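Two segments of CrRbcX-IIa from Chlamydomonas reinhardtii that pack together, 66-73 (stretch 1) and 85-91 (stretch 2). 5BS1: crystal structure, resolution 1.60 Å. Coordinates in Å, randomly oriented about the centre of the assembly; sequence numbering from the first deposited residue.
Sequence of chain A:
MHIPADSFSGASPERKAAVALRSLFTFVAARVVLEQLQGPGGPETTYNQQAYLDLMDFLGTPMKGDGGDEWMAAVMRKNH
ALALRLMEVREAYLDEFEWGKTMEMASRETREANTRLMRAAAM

Stretch 1, residues 66-73: DGGDEWMA
Stretch 2 (85-91) RLMEVRE

Two helices run roughly antiparallel, 149° between their N-to-C directions: 69-73, entered through a glycine turn, and 85-91, helical throughout, with 11.5 Å between axes at closest approach. The register is set by two CA pairs: Met72 CA is 8.0 Å from Met87 CA, and Gly68 CA is 10.2 Å from Arg90 CA. About 303 Å² is buried, most of it by Met72, Arg90 and Leu86, whose CA-to-CB bonds all point toward the partner.

Met72, a selenomethionine, covers the most. With chi1 t, chi2 p and chi3 p, Met72 brings its CG to 3.9 Å from Met87 CG and its CE to 3.8 Å from both Leu86 CB and Arg90 NE, the CE lying over one face of the Arg90 guanidinium. A long, flexible, unbranched apolar chain can thus touch three residues spanning a helical turn. Leu86 (m, t) also sends CD1 to 4.0 Å from Trp71 CH2; Trp71 (chi1 t, chi2 88°) starts sideways and brings its ring end nearer. Met87 (m, t, m) likewise starts sideways.

Arg90 leaves its helix with chi1 p, then extends through chi2 t and chi3 t, with chi4 167°, to the start of the first helix. There Arg90 NH2 and Arg90 NH1 both donate to Asp69 OD1, at 3.0 and 3.1 Å, in a salt bridge at the guanidinium edge. Asp69, with chi1 m and chi2 -30°, starts sideways, but its end comes nearer.

Gly67 (phi/psi 66/20) and the N-cap Gly68 (89/8) have positive phi, which favours glycine at Gly67; at Gly68 a CB would be jammed against Gly67 O, which by itself calls for glycine. Backbone bonds Asp69 N to Asp66 O (3.0 Å) and Met72 N to Gly68 O (2.9 Å) fasten the turn to the helix.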

# COMPACT_ATOMS: atom_id res chain seq x y z
N ASP A 66 -0.86 11.77 -5.63
CA ASP A 66 -0.85 11.48 -7.01
C ASP A 66 0.26 10.52 -7.33
O ASP A 66 0.90 10.73 -8.31
CB ASP A 66 -0.71 12.78 -7.81
N GLY A 67 0.52 9.48 -6.52
CA GLY A 67 1.40 8.43 -7.00
C GLY A 67 2.83 8.90 -7.23
O GLY A 67 3.57 8.23 -7.93
N GLY A 68 3.22 10.01 -6.60
CA GLY A 68 4.56 10.60 -6.77
C GLY A 68 4.70 11.59 -7.91
O GLY A 68 5.79 12.05 -8.20
N ASP A 69 3.60 11.96 -8.54
CA ASP A 69 3.70 12.77 -9.78
C ASP A 69 3.93 14.26 -9.55
O ASP A 69 4.59 14.89 -10.36
CB ASP A 69 2.49 12.55 -10.67
CG ASP A 69 2.34 11.10 -11.11
OD1 ASP A 69 3.37 10.40 -11.24
OD2 ASP A 69 1.21 10.68 -11.36
N GLU A 70 3.39 14.80 -8.46
CA GLU A 70 3.71 16.18 -8.06
C GLU A 70 5.20 16.31 -7.74
O GLU A 70 5.86 17.26 -8.19
CB GLU A 70 2.87 16.59 -6.85
CG GLU A 70 3.05 18.05 -6.45
CD GLU A 70 2.21 18.50 -5.27
OE1 GLU A 70 1.94 17.70 -4.35
OE2 GLU A 70 1.87 19.69 -5.25
N TRP A 71 5.70 15.34 -6.99
CA TRP A 71 7.14 15.24 -6.69
C TRP A 71 7.95 15.15 -7.99
O TRP A 71 8.94 15.84 -8.16
CB TRP A 71 7.37 14.05 -5.79
CG TRP A 71 8.79 13.88 -5.28
CD1 TRP A 71 9.32 14.43 -4.16
CD2 TRP A 71 9.80 13.03 -5.83
NE1 TRP A 71 10.64 14.04 -4.00
CE2 TRP A 71 10.95 13.16 -5.01
CE3 TRP A 71 9.86 12.21 -6.95
CZ2 TRP A 71 12.12 12.48 -5.27
CZ3 TRP A 71 11.03 11.52 -7.20
CH2 TRP A 71 12.14 11.66 -6.37
N MSE A 72 7.51 14.30 -8.91
CA MSE A 72 8.26 14.09 -10.14
C MSE A 72 8.27 15.36 -10.98
O MSE A 72 9.27 15.67 -11.60
CB MSE A 72 7.66 12.92 -10.92
CG MSE A 72 8.54 12.52 -12.11
SE MSE A 72 10.27 11.81 -11.54
CE MSE A 72 9.56 10.08 -10.99
N ALA A 73 7.17 16.09 -11.03
CA ALA A 73 7.12 17.32 -11.79
C ALA A 73 8.09 18.35 -11.22
O ALA A 73 8.74 19.05 -11.97
CB ALA A 73 5.71 17.88 -11.75
N ARG A 85 15.38 9.73 -15.85
CA ARG A 85 15.90 8.51 -15.31
C ARG A 85 14.98 7.89 -14.24
O ARG A 85 14.76 6.69 -14.24
CB ARG A 85 17.30 8.74 -14.72
CG ARG A 85 17.92 7.50 -14.11
CD ARG A 85 18.16 6.40 -15.11
NE ARG A 85 18.79 5.25 -14.48
CZ ARG A 85 18.63 3.99 -14.86
NH1 ARG A 85 17.89 3.70 -15.93
NH2 ARG A 85 19.20 3.00 -14.18
N LEU A 86 14.47 8.73 -13.35
CA LEU A 86 13.57 8.26 -12.28
C LEU A 86 12.30 7.69 -12.92
O LEU A 86 11.80 6.68 -12.45
CB LEU A 86 13.23 9.39 -11.35
CG LEU A 86 14.35 9.87 -10.44
CD1 LEU A 86 14.01 11.23 -9.84
CD2 LEU A 86 14.65 8.84 -9.36
N MSE A 87 11.80 8.36 -13.95
CA MSE A 87 10.60 7.88 -14.69
C MSE A 87 10.84 6.54 -15.33
O MSE A 87 10.00 5.66 -15.25
CB MSE A 87 10.19 8.91 -15.74
CG MSE A 87 9.42 9.98 -15.00
SE MSE A 87 8.48 11.31 -16.11
CE MSE A 87 10.22 12.11 -16.29
N GLU A 88 12.00 6.37 -15.97
CA GLU A 88 12.37 5.12 -16.62
C GLU A 88 12.38 3.99 -15.58
O GLU A 88 11.88 2.89 -15.82
CB GLU A 88 13.75 5.29 -17.29
CG GLU A 88 14.44 4.04 -17.83
CD GLU A 88 15.76 4.36 -18.56
OE1 GLU A 88 16.57 5.19 -18.07
OE2 GLU A 88 15.99 3.80 -19.64
N VAL A 89 13.04 4.24 -14.46
CA VAL A 89 13.24 3.21 -13.44
C VAL A 89 11.89 2.82 -12.81
O VAL A 89 11.62 1.63 -12.60
CB VAL A 89 14.30 3.65 -12.40
CG1 VAL A 89 14.37 2.68 -11.23
CG2 VAL A 89 15.67 3.74 -13.06
N ARG A 90 11.05 3.78 -12.48
CA ARG A 90 9.78 3.44 -11.85
C ARG A 90 8.85 2.69 -12.80
O ARG A 90 8.07 1.85 -12.37
CB ARG A 90 9.08 4.65 -11.21
CG ARG A 90 8.37 5.58 -12.19
CD ARG A 90 7.75 6.75 -11.46
NE ARG A 90 7.04 7.63 -12.37
CZ ARG A 90 6.20 8.60 -11.99
NH1 ARG A 90 5.95 8.82 -10.72
NH2 ARG A 90 5.62 9.38 -12.91
N GLU A 91 8.97 2.95 -14.11
CA GLU A 91 8.20 2.24 -15.11
C GLU A 91 8.76 0.82 -15.30
O GLU A 91 7.98 -0.16 -15.34
CB GLU A 91 8.19 3.02 -16.43
CG GLU A 91 7.32 2.38 -17.51
CD GLU A 91 6.98 3.31 -18.68
OE1 GLU A 91 7.07 4.56 -18.59
OE2 GLU A 91 6.56 2.76 -19.73